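PDB 2RKV: trichothecene 3-O-acetyltransferase from Gibberella zeae, which probably catalyses acetyl transfer from acetyl-CoA to the 3-hydroxyl of trichothecene mycotoxins such as deoxynivalenol and T-2, as a member of the BAHD superfamily. Local coordinates for residues A[267-271]-A[325-331]; A[272-276]-A[440-444]; A[282-287]-A[317-322]. All blocks are in the same frame, centred on the assembly; numbering follows the deposited sequence.

Interaction 1: A[267-271]-A[325-331]; sequences AFIWK and ESLGATA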
ATOM      1  N   ALA A 267      11.126  12.734   2.876  1.00 10.82           N
ATOM      2  CA  ALA A 267      11.376  14.131   3.262  1.00 11.37           C
ATOM      3  C   ALA A 267      11.430  15.058   2.045  1.00 11.72           C
ATOM      4  O   ALA A 267      10.885  16.173   2.074  1.00 12.14           O
ATOM      5  CB  ALA A 267      12.670  14.231   4.052  1.00 11.41           C
ATOM      6  N   PHE A 268      12.089  14.588   0.987  1.00 11.42           N
ATOM      7  CA  PHE A 268      12.253  15.349  -0.247  1.00 11.95           C
ATOM      8  C   PHE A 268      10.891  15.629  -0.883  1.00 12.39           C
ATOM      9  O   PHE A 268      10.640  16.715  -1.412  1.00 12.49           O
ATOM     10  CB  PHE A 268      13.167  14.577  -1.210  1.00 12.05           C
ATOM     11  CG  PHE A 268      13.405  15.270  -2.518  1.00 12.08           C
ATOM     12  CD1 PHE A 268      14.225  16.396  -2.590  1.00 13.29           C
ATOM     13  CD2 PHE A 268      12.820  14.783  -3.690  1.00 12.94           C
ATOM     14  CE1 PHE A 268      14.450  17.034  -3.817  1.00 13.83           C
ATOM     15  CE2 PHE A 268      13.040  15.410  -4.919  1.00 12.65           C
ATOM     16  CZ  PHE A 268      13.852  16.544  -4.978  1.00 13.15           C
ATOM     17  N   ILE A 269      10.003  14.645  -0.812  1.00 11.91           N
ATOM     18  CA  ILE A 269       8.654  14.810  -1.353  1.00 12.30           C
ATOM     19  C   ILE A 269       7.833  15.814  -0.537  1.00 12.34           C
ATOM     20  O   ILE A 269       7.164  16.683  -1.117  1.00 12.45           O
ATOM     21  CB  ILE A 269       7.938  13.441  -1.512  1.00 12.00           C
ATOM     22  CG1 ILE A 269       8.596  12.656  -2.654  1.00 13.02           C
ATOM     23  CG2 ILE A 269       6.462  13.638  -1.809  1.00 13.58           C
ATOM     24  CD1 ILE A 269       8.207  11.173  -2.698  1.00 12.26           C
ATOM     25  N   TRP A 270       7.901  15.711   0.793  1.00 11.98           N
ATOM     26  CA  TRP A 270       7.191  16.644   1.674  1.00 11.94           C
ATOM     27  C   TRP A 270       7.679  18.067   1.416  1.00 12.18           C
ATOM     28  O   TRP A 270       6.874  18.998   1.282  1.00 12.20           O
ATOM     29  CB  TRP A 270       7.398  16.268   3.143  1.00 11.57           C
ATOM     30  CG  TRP A 270       6.462  16.946   4.119  1.00 11.66           C
ATOM     31  CD1 TRP A 270       5.331  17.674   3.834  1.00 11.81           C
ATOM     32  CD2 TRP A 270       6.558  16.900   5.547  1.00 11.42           C
ATOM     33  NE1 TRP A 270       4.731  18.093   5.007  1.00 11.62           N
ATOM     34  CE2 TRP A 270       5.466  17.633   6.070  1.00 10.97           C
ATOM     35  CE3 TRP A 270       7.471  16.313   6.440  1.00 10.69           C
ATOM     36  CZ2 TRP A 270       5.262  17.797   7.453  1.00 11.41           C
ATOM     37  CZ3 TRP A 270       7.267  16.474   7.808  1.00 11.13           C
ATOM     38  CH2 TRP A 270       6.173  17.213   8.301  1.00 11.80           C
ATOM     39  N   LYS A 271       8.996  18.215   1.306  1.00 12.66           N
ATOM     40  CA  LYS A 271       9.612  19.522   1.053  1.00 13.06           C
ATOM     41  C   LYS A 271       9.206  20.079  -0.316  1.00 13.50           C
ATOM     42  O   LYS A 271       8.821  21.256  -0.428  1.00 13.35           O
ATOM     43  CB  LYS A 271      11.130  19.406   1.170  1.00 13.10           C
ATOM     44  CG  LYS A 271      11.887  20.723   0.968  1.00 13.19           C
ATOM     45  CD  LYS A 271      13.387  20.537   1.186  1.00 13.02           C
ATOM     46  CE  LYS A 271      13.725  19.907   2.551  1.00 13.28           C
ATOM     47  NZ  LYS A 271      13.147  20.597   3.748  1.00 12.66           N
ATOM     48  N   GLU A 325      13.506  24.522   5.460  1.00 16.05           N
ATOM     49  CA  GLU A 325      14.513  23.836   6.270  1.00 15.63           C
ATOM     50  C   GLU A 325      15.340  22.859   5.421  1.00 15.02           C
ATOM     51  O   GLU A 325      14.969  22.563   4.279  1.00 15.00           O
ATOM     52  CB  GLU A 325      13.859  23.140   7.463  1.00 15.69           C
ATOM     53  CG  GLU A 325      13.047  21.898   7.091  1.00 15.22           C
ATOM     54  CD  GLU A 325      12.360  21.251   8.283  1.00 15.84           C
ATOM     55  OE1 GLU A 325      12.398  21.816   9.403  1.00 15.71           O
ATOM     56  OE2 GLU A 325      11.768  20.165   8.091  1.00 15.30           O
ATOM     57  N   SER A 326      16.462  22.375   5.965  1.00 14.44           N
ATOM     58  CA  SER A 326      17.323  21.432   5.242  1.00 13.78           C
ATOM     59  C   SER A 326      16.611  20.099   5.008  1.00 13.09           C
ATOM     60  O   SER A 326      15.621  19.794   5.681  1.00 13.09           O
ATOM     61  CB  SER A 326      18.615  21.170   6.017  1.00 14.02           C
ATOM     62  OG  SER A 326      18.347  20.471   7.220  1.00 13.34           O
ATOM     63  N   LEU A 327      17.125  19.309   4.067  1.00 12.43           N
ATOM     64  CA  LEU A 327      16.564  17.972   3.826  1.00 11.95           C
ATOM     65  C   LEU A 327      16.706  17.095   5.065  1.00 11.42           C
ATOM     66  O   LEU A 327      15.785  16.354   5.426  1.00 11.42           O
ATOM     67  CB  LEU A 327      17.223  17.292   2.624  1.00 12.16           C
ATOM     68  CG  LEU A 327      16.538  15.992   2.161  1.00 11.80           C
ATOM     69  CD1 LEU A 327      15.067  16.236   1.815  1.00 14.51           C
ATOM     70  CD2 LEU A 327      17.285  15.340   0.992  1.00 11.58           C
ATOM     71  N   GLY A 328      17.868  17.184   5.712  1.00 10.97           N
ATOM     72  CA  GLY A 328      18.136  16.453   6.942  1.00 11.18           C
ATOM     73  C   GLY A 328      17.216  16.818   8.089  1.00 11.40           C
ATOM     74  O   GLY A 328      16.828  15.949   8.871  1.00 11.67           O
ATOM     75  N   ALA A 329      16.873  18.105   8.208  1.00 11.26           N
ATOM     76  CA  ALA A 329      15.914  18.545   9.218  1.00 11.53           C
ATOM     77  C   ALA A 329      14.572  17.838   9.006  1.00 11.54           C
ATOM     78  O   ALA A 329      13.970  17.352   9.957  1.00 12.11           O
ATOM     79  CB  ALA A 329      15.733  20.065   9.183  1.00 11.97           C
ATOM     80  N   THR A 330      14.139  17.749   7.746  1.00 11.33           N
ATOM     81  CA  THR A 330      12.844  17.134   7.429  1.00 11.49           C
ATOM     82  C   THR A 330      12.905  15.617   7.638  1.00 11.43           C
ATOM     83  O   THR A 330      11.983  15.019   8.214  1.00 11.52           O
ATOM     84  CB  THR A 330      12.391  17.475   6.006  1.00 11.64           C
ATOM     85  OG1 THR A 330      12.473  18.898   5.808  1.00 11.77           O
ATOM     86  CG2 THR A 330      10.960  17.019   5.800  1.00 11.60           C
ATOM     87  N   ALA A 331      14.004  15.005   7.204  1.00 11.42           N
ATOM     88  CA  ALA A 331      14.176  13.555   7.358  1.00 10.94           C
ATOM     89  C   ALA A 331      14.247  13.174   8.835  1.00 10.69           C
ATOM     90  O   ALA A 331      13.716  12.137   9.247  1.00 10.52           O
ATOM     91  CB  ALA A 331      15.413  13.069   6.612  1.00 10.97           C
TER

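Interaction 2: A[272-276]-A[440-444]; sequences SASRV and DKEWT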
ATOM      1  N   SER A 272       9.267  19.231  -1.346  1.00 13.52           N
ATOM      2  CA  SER A 272       8.924  19.635  -2.716  1.00 13.87           C
ATOM      3  C   SER A 272       7.439  19.979  -2.876  1.00 14.10           C
ATOM      4  O   SER A 272       7.102  20.986  -3.509  1.00 14.86           O
ATOM      5  CB  SER A 272       9.337  18.575  -3.738  1.00 13.63           C
ATOM      6  OG  SER A 272      10.735  18.341  -3.712  1.00 12.16           O
ATOM      7  N   ALA A 273       6.554  19.147  -2.315  1.00 14.43           N
ATOM      8  CA  ALA A 273       5.124  19.472  -2.291  1.00 14.97           C
ATOM      9  C   ALA A 273       4.882  20.795  -1.570  1.00 15.66           C
ATOM     10  O   ALA A 273       4.124  21.631  -2.053  1.00 15.76           O
ATOM     11  CB  ALA A 273       4.290  18.345  -1.651  1.00 15.06           C
ATOM     12  N   SER A 274       5.536  20.984  -0.426  1.00 15.68           N
ATOM     13  CA  SER A 274       5.337  22.192   0.370  1.00 16.14           C
ATOM     14  C   SER A 274       5.819  23.414  -0.399  1.00 16.47           C
ATOM     15  O   SER A 274       5.117  24.426  -0.450  1.00 16.52           O
ATOM     16  CB  SER A 274       6.014  22.076   1.738  1.00 16.15           C
ATOM     17  OG  SER A 274       5.427  21.020   2.486  1.00 16.09           O
ATOM     18  N   ARG A 275       6.990  23.296  -1.022  1.00 16.64           N
ATOM     19  CA  ARG A 275       7.544  24.357  -1.871  1.00 17.42           C
ATOM     20  C   ARG A 275       6.570  24.799  -2.975  1.00 17.75           C
ATOM     21  O   ARG A 275       6.270  25.989  -3.084  1.00 17.97           O
ATOM     22  CB  ARG A 275       8.886  23.932  -2.476  1.00 17.04           C
ATOM     23  CG  ARG A 275       9.506  24.971  -3.425  1.00 17.31           C
ATOM     24  CD  ARG A 275      10.936  24.605  -3.838  1.00 17.59           C
ATOM     25  NE  ARG A 275      10.994  23.368  -4.623  1.00 18.46           N
ATOM     26  CZ  ARG A 275      11.365  22.182  -4.138  1.00 18.35           C
ATOM     27  NH1 ARG A 275      11.378  21.114  -4.933  1.00 17.68           N
ATOM     28  NH2 ARG A 275      11.713  22.055  -2.861  1.00 18.30           N
ATOM     29  N   VAL A 276       6.069  23.859  -3.784  1.00 17.58           N
ATOM     30  CA  VAL A 276       5.145  24.246  -4.868  1.00 18.02           C
ATOM     31  C   VAL A 276       3.818  24.785  -4.327  1.00 18.12           C
ATOM     32  O   VAL A 276       3.196  25.653  -4.949  1.00 18.35           O
ATOM     33  CB  VAL A 276       4.908  23.136  -5.941  1.00 18.29           C
ATOM     34  CG1 VAL A 276       6.234  22.644  -6.520  1.00 18.14           C
ATOM     35  CG2 VAL A 276       4.095  21.990  -5.373  1.00 18.52           C
ATOM     36  N   ASP A 440       9.313  22.214 -11.631  1.00 19.30           N
ATOM     37  CA  ASP A 440      10.208  22.672 -10.560  1.00 19.24           C
ATOM     38  C   ASP A 440      11.609  22.059 -10.692  1.00 19.14           C
ATOM     39  O   ASP A 440      11.764  20.835 -10.611  1.00 19.10           O
ATOM     40  CB  ASP A 440       9.580  22.363  -9.195  1.00 19.53           C
ATOM     41  CG  ASP A 440      10.434  22.828  -8.018  1.00 20.54           C
ATOM     42  OD1 ASP A 440      11.527  22.267  -7.806  1.00 22.98           O
ATOM     43  OD2 ASP A 440       9.990  23.725  -7.276  1.00 21.75           O
ATOM     44  N   LYS A 441      12.623  22.915 -10.854  1.00 18.76           N
ATOM     45  CA  LYS A 441      13.995  22.457 -11.108  0.50 18.71           C
ATOM     46  C   LYS A 441      14.647  21.718  -9.933  1.00 18.56           C
ATOM     47  O   LYS A 441      15.504  20.852 -10.141  1.00 18.66           O
ATOM     48  CB  LYS A 441      14.891  23.614 -11.582  0.50 19.03           C
ATOM     49  CG  LYS A 441      15.280  24.621 -10.508  0.50 19.13           C
ATOM     50  N   GLU A 442      14.256  22.054  -8.706  1.00 18.32           N
ATOM     51  CA  GLU A 442      14.796  21.358  -7.534  1.00 18.75           C
ATOM     52  C   GLU A 442      14.237  19.925  -7.465  1.00 18.07           C
ATOM     53  O   GLU A 442      14.924  18.999  -7.028  1.00 18.28           O
ATOM     54  CB  GLU A 442      14.520  22.137  -6.245  1.00 18.70           C
ATOM     55  CG  GLU A 442      15.377  23.419  -6.115  1.00 20.09           C
ATOM     56  CD  GLU A 442      15.019  24.264  -4.900  1.00 20.72           C
ATOM     57  OE1 GLU A 442      15.759  24.207  -3.895  1.00 24.17           O
ATOM     58  OE2 GLU A 442      14.000  24.985  -4.945  1.00 23.67           O
ATOM     59  N   TRP A 443      13.000  19.765  -7.926  1.00 17.48           N
ATOM     60  CA  TRP A 443      12.346  18.457  -8.024  1.00 16.89           C
ATOM     61  C   TRP A 443      12.903  17.632  -9.184  1.00 16.82           C
ATOM     62  O   TRP A 443      13.333  16.497  -8.992  1.00 16.32           O
ATOM     63  CB  TRP A 443      10.829  18.649  -8.157  1.00 16.78           C
ATOM     64  CG  TRP A 443      10.034  17.398  -8.482  1.00 16.62           C
ATOM     65  CD1 TRP A 443       9.547  17.031  -9.712  1.00 16.42           C
ATOM     66  CD2 TRP A 443       9.621  16.369  -7.564  1.00 16.03           C
ATOM     67  NE1 TRP A 443       8.858  15.843  -9.614  1.00 15.93           N
ATOM     68  CE2 TRP A 443       8.887  15.414  -8.310  1.00 16.27           C
ATOM     69  CE3 TRP A 443       9.800  16.163  -6.189  1.00 15.37           C
ATOM     70  CZ2 TRP A 443       8.332  14.263  -7.723  1.00 15.72           C
ATOM     71  CZ3 TRP A 443       9.243  15.011  -5.599  1.00 16.11           C
ATOM     72  CH2 TRP A 443       8.518  14.082  -6.372  1.00 15.55           C
ATOM     73  N   THR A 444      12.911  18.208 -10.384  1.00 16.59           N
ATOM     74  CA  THR A 444      13.350  17.482 -11.583  1.00 17.21           C
ATOM     75  C   THR A 444      14.842  17.139 -11.592  1.00 17.10           C
ATOM     76  O   THR A 444      15.279  16.286 -12.367  1.00 17.52           O
ATOM     77  CB  THR A 444      12.960  18.209 -12.892  1.00 17.43           C
ATOM     78  OG1 THR A 444      13.617  19.484 -12.951  1.00 18.27           O
ATOM     79  CG2 THR A 444      11.449  18.406 -12.967  1.00 17.29           C
TER

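Interaction 3: A[282-287]-A[317-322]; sequences DGSAPT and STIGEI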
ATOM      1  N   ASP A 282      -0.386  30.311   1.991  1.00 23.10           N
ATOM      2  CA  ASP A 282       0.620  30.966   2.826  1.00 22.59           C
ATOM      3  C   ASP A 282       1.553  29.965   3.508  1.00 22.29           C
ATOM      4  O   ASP A 282       1.140  28.859   3.855  1.00 21.72           O
ATOM      5  CB  ASP A 282      -0.041  31.852   3.888  1.00 22.76           C
ATOM      6  CG  ASP A 282       0.935  32.837   4.507  0.50 23.03           C
ATOM      7  OD1 ASP A 282       1.397  33.749   3.790  0.50 24.13           O
ATOM      8  OD2 ASP A 282       1.246  32.696   5.705  0.50 23.76           O
ATOM      9  N   GLY A 283       2.805  30.372   3.713  1.00 21.78           N
ATOM     10  CA  GLY A 283       3.783  29.550   4.427  1.00 21.18           C
ATOM     11  C   GLY A 283       3.379  29.168   5.841  1.00 20.94           C
ATOM     12  O   GLY A 283       3.889  28.193   6.397  1.00 20.85           O
ATOM     13  N   SER A 284       2.461  29.934   6.432  1.00 20.78           N
ATOM     14  CA  SER A 284       2.002  29.667   7.791  1.00 20.98           C
ATOM     15  C   SER A 284       0.976  28.530   7.859  1.00 20.20           C
ATOM     16  O   SER A 284       0.636  28.065   8.942  1.00 20.87           O
ATOM     17  CB  SER A 284       1.431  30.940   8.431  1.00 21.00           C
ATOM     18  OG  SER A 284       0.248  31.342   7.766  1.00 22.41           O
ATOM     19  N   ALA A 285       0.486  28.095   6.700  1.00 19.82           N
ATOM     20  CA  ALA A 285      -0.488  27.006   6.628  1.00 19.12           C
ATOM     21  C   ALA A 285       0.089  25.735   7.259  1.00 18.71           C
ATOM     22  O   ALA A 285       1.214  25.343   6.926  1.00 18.83           O
ATOM     23  CB  ALA A 285      -0.885  26.744   5.192  1.00 19.23           C
ATOM     24  N   PRO A 286      -0.666  25.106   8.180  1.00 18.00           N
ATOM     25  CA  PRO A 286      -0.224  23.829   8.755  1.00 17.33           C
ATOM     26  C   PRO A 286      -0.090  22.758   7.681  1.00 16.68           C
ATOM     27  O   PRO A 286      -0.809  22.789   6.674  1.00 16.78           O
ATOM     28  CB  PRO A 286      -1.349  23.468   9.731  1.00 17.63           C
ATOM     29  CG  PRO A 286      -2.021  24.797  10.038  1.00 18.04           C
ATOM     30  CD  PRO A 286      -1.949  25.550   8.755  1.00 18.12           C
ATOM     31  N   THR A 287       0.857  21.847   7.890  1.00 15.43           N
ATOM     32  CA  THR A 287       1.016  20.682   7.023  1.00 14.47           C
ATOM     33  C   THR A 287       1.313  19.458   7.872  1.00 13.97           C
ATOM     34  O   THR A 287       2.144  19.505   8.789  1.00 13.36           O
ATOM     35  CB  THR A 287       2.093  20.876   5.915  1.00 14.73           C
ATOM     36  OG1 THR A 287       2.208  19.673   5.134  1.00 13.28           O
ATOM     37  CG2 THR A 287       3.463  21.226   6.486  1.00 13.71           C
ATOM     38  N   SER A 317       3.837  20.457  10.976  1.00 14.68           N
ATOM     39  CA  SER A 317       4.684  21.639  10.821  1.00 14.98           C
ATOM     40  C   SER A 317       3.900  22.670  10.014  1.00 15.07           C
ATOM     41  O   SER A 317       2.662  22.658  10.031  1.00 15.28           O
ATOM     42  CB  SER A 317       6.007  21.257  10.134  1.00 14.99           C
ATOM     43  OG  SER A 317       6.942  22.337  10.110  1.00 15.18           O
ATOM     44  N   THR A 318       4.608  23.579   9.342  1.00 15.76           N
ATOM     45  CA  THR A 318       3.971  24.505   8.408  1.00 16.03           C
ATOM     46  C   THR A 318       4.614  24.387   7.037  1.00 16.01           C
ATOM     47  O   THR A 318       5.781  24.005   6.912  1.00 16.03           O
ATOM     48  CB  THR A 318       4.038  25.987   8.882  1.00 16.12           C
ATOM     49  OG1 THR A 318       5.406  26.412   8.953  1.00 17.57           O
ATOM     50  CG2 THR A 318       3.352  26.172  10.248  1.00 16.79           C
ATOM     51  N   ILE A 319       3.843  24.717   6.010  1.00 15.97           N
ATOM     52  CA  ILE A 319       4.312  24.684   4.627  1.00 16.41           C
ATOM     53  C   ILE A 319       5.651  25.421   4.447  1.00 16.01           C
ATOM     54  O   ILE A 319       6.578  24.892   3.851  1.00 15.45           O
ATOM     55  CB  ILE A 319       3.206  25.231   3.687  1.00 16.96           C
ATOM     56  CG1 ILE A 319       2.001  24.274   3.711  1.00 17.29           C
ATOM     57  CG2 ILE A 319       3.727  25.470   2.278  1.00 17.89           C
ATOM     58  CD1 ILE A 319       2.198  22.996   2.912  1.00 18.81           C
ATOM     59  N   GLY A 320       5.749  26.633   4.991  1.00 16.32           N
ATOM     60  CA  GLY A 320       6.983  27.419   4.878  1.00 16.21           C
ATOM     61  C   GLY A 320       8.177  26.789   5.572  1.00 16.10           C
ATOM     62  O   GLY A 320       9.282  26.767   5.014  1.00 17.12           O
ATOM     63  N   GLU A 321       7.966  26.280   6.788  1.00 15.71           N
ATOM     64  CA  GLU A 321       9.057  25.669   7.555  1.00 15.42           C
ATOM     65  C   GLU A 321       9.578  24.422   6.838  1.00 14.98           C
ATOM     66  O   GLU A 321      10.784  24.241   6.697  1.00 14.87           O
ATOM     67  CB  GLU A 321       8.608  25.317   8.971  1.00 15.65           C
ATOM     68  CG  GLU A 321       9.752  24.908   9.897  1.00 17.54           C
ATOM     69  N   ILE A 322       8.661  23.580   6.374  1.00 14.58           N
ATOM     70  CA  ILE A 322       9.054  22.359   5.660  1.00 14.21           C
ATOM     71  C   ILE A 322       9.787  22.669   4.354  1.00 14.33           C
ATOM     72  O   ILE A 322      10.803  22.051   4.051  1.00 14.21           O
ATOM     73  CB  ILE A 322       7.846  21.403   5.434  1.00 13.96           C
ATOM     74  CG1 ILE A 322       7.291  20.922   6.773  1.00 13.54           C
ATOM     75  CG2 ILE A 322       8.230  20.211   4.538  1.00 12.84           C
ATOM     76  CD1 ILE A 322       8.291  20.128   7.636  1.00 12.94           C
TER
HETATM   77  O   HOH W   1       5.887  28.901   8.686  1.00 24.43           O

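Interaction 1: A[267-271]-A[325-331]
Ala267 sits at the apolar centre, where helix 261-277 meets the first turn of helix 327-335. Its methyl points at the partner: CB lies 3.7 Å from Thr330 CG2, 3.9 Å from Ala331 CB and 3.8 Å from Leu327 CD1. A side chain this small lets the backbones close in, so that the CA atoms of Ala267 and Ala331 are 5.0 Å apart. Leu327 reaches over the gap with its CD1, which lies 3.9 Å from Phe268 CB and near the plane of the Phe268 ring, at its edge; Leu244 of helix 238-249 touches both residues. On the other flank Trp270 CE3 packs 3.6 Å from Thr330 CG2, while its indole NE1 is hydrogen-bonded to Thr287.

Outward from this core the contact turns polar. Lys271, buried, spans the gap with a chain long enough to carry its ammonium to the start of the second helix. There NZ donates to Glu325 O at 2.7 Å and Thr330 OG1 at 2.8 Å, and weakly to Ser326 O at 3.2 Å; Ile322 O is a further partner. Thr330 OG1 in turn donates a hydrogen bond to Glu325 OE2 (2.7 Å), a carboxylate that also forms a salt bridge with Arg333. Ser326 is the N-cap, its OG accepting from Ala329 N at 3.0 Å.

The segment axes cross at 108° and approach to 9.0 Å, and this steep crossing confines contact to a short patch. The arrangement is a steeply crossed helix pair, with a buried lysine binding the carbonyls of the turn that links helices 319-324 and 327-335.

Interaction 2: A[272-276]-A[440-444]
One carboxylate here does two jobs: Asp440 caps a helix and at the same time pairs with an arginine from a helix remote in sequence. As N-cap of the short helix 441-444 it accepts through OD1 from Trp443 N at 2.9 Å and, weakly, from Glu442 N at 2.9 Å. Aspartate suits the place because its short side chain folds back onto amides left without partners in the first turn.

The same group faces Arg275 of helix 261-277. Arg275 NE donates to Asp440 OD2 at 2.9 Å, almost straight at 169°, and Arg275 NH1 donates to Asp440 OD1 at 3.1 Å, so the two groups meet side-on. Glu442 completes the network differently: its OE2 lies over one face of the guanidinium, 3.4 Å from Arg275 NE, where charge attracts but no N-H points at it.

Farther in, Ser272 OG lies at the edge of the Trp443 ring, 3.4 Å from CE3; Ser272 OG is itself hydrogen-bonded to Phe268 O and accepts weakly from Arg275 NH1 at 3.1 Å. The indole meets Phe234 edge-to-face, and Leu437 of helix 431-439 touches Ser272, Val276 and Trp443.

The chemistry thus grades from an aromatic and aliphatic interior to a charged edge, where the extended chain of Arg275 reaches out to hydrogen-bond with Asp440 and offset the charge of Glu442. Asp440 OD1 accepts from both Trp443 N and Arg275 NH1, so one carboxylate orientation serves cap and salt bridge, coupling the start of helix 441-444 to helix 261-277.

Interaction 3: A[282-287]-A[317-322]
Two neighbouring antiparallel strands, 286-294 and 310-318, end their pairing here, and the chain passes from edge strand 310-318 straight into helix 319-324. Thr287 and Ser317 form the hydrogen-bonded pair: Thr287 N donates to Ser317 O and Ser317 N to Thr287 O, both at 2.9 Å. Pro286 and Thr318 follow as a non-hydrogen-bonded pair, a position that suits proline, which has no N-H to offer.

Beyond the strands, the loop takes up amides of the helix's first turn. Ala285 O accepts from Ile319 N at 2.9 Å, and Gly283 O from Gly320 N at 2.8 Å. The two glycines bring their CA atoms to 3.9 Å, where a CB on either would crowd the other. Thr318, the N-cap, accepts weakly from Glu321 N through OG1 at 3.4 Å, and a water joins Thr318 OG1 to Gly283 O.

Asp282 shapes the loop by an Asx turn, its OD2 accepting from Ser284 N at 3.1 Å, within a type I beta turn from Asp282 to Ala285. Inside, Thr287 CB packs 3.7 Å from Ile319 CD1, while Thr287 OG1 bonds to Thr373 O. Together these features make a strand-to-helix junction at the margin of a mixed beta-sheet.

In the fold
Helix 261-277 supplies one side of interactions 1 and 2, and its Ser274 packs on Ile319 of interaction 3. Interaction 1 is the buried one, while interactions 2 and 3 are partly buried. Their chemistry follows: small apolar groups with an enclosed lysine in 267-271/325-331, a carboxylate-guanidinium network in 272-276/440-444, and mainly backbone hydrogen bonds in 282-287/317-322. Interactions 1 and 2 meet where Phe268 CE2 lies 3.6 Å from Trp443 CE3. Interactions 1 and 3 share two probable hydrogen bonds, made by Lys271 and Trp270, which tie helix 261-277 to helix 319-324 and to strand 286-294. Interaction 3 is nested within the loops closed by both others.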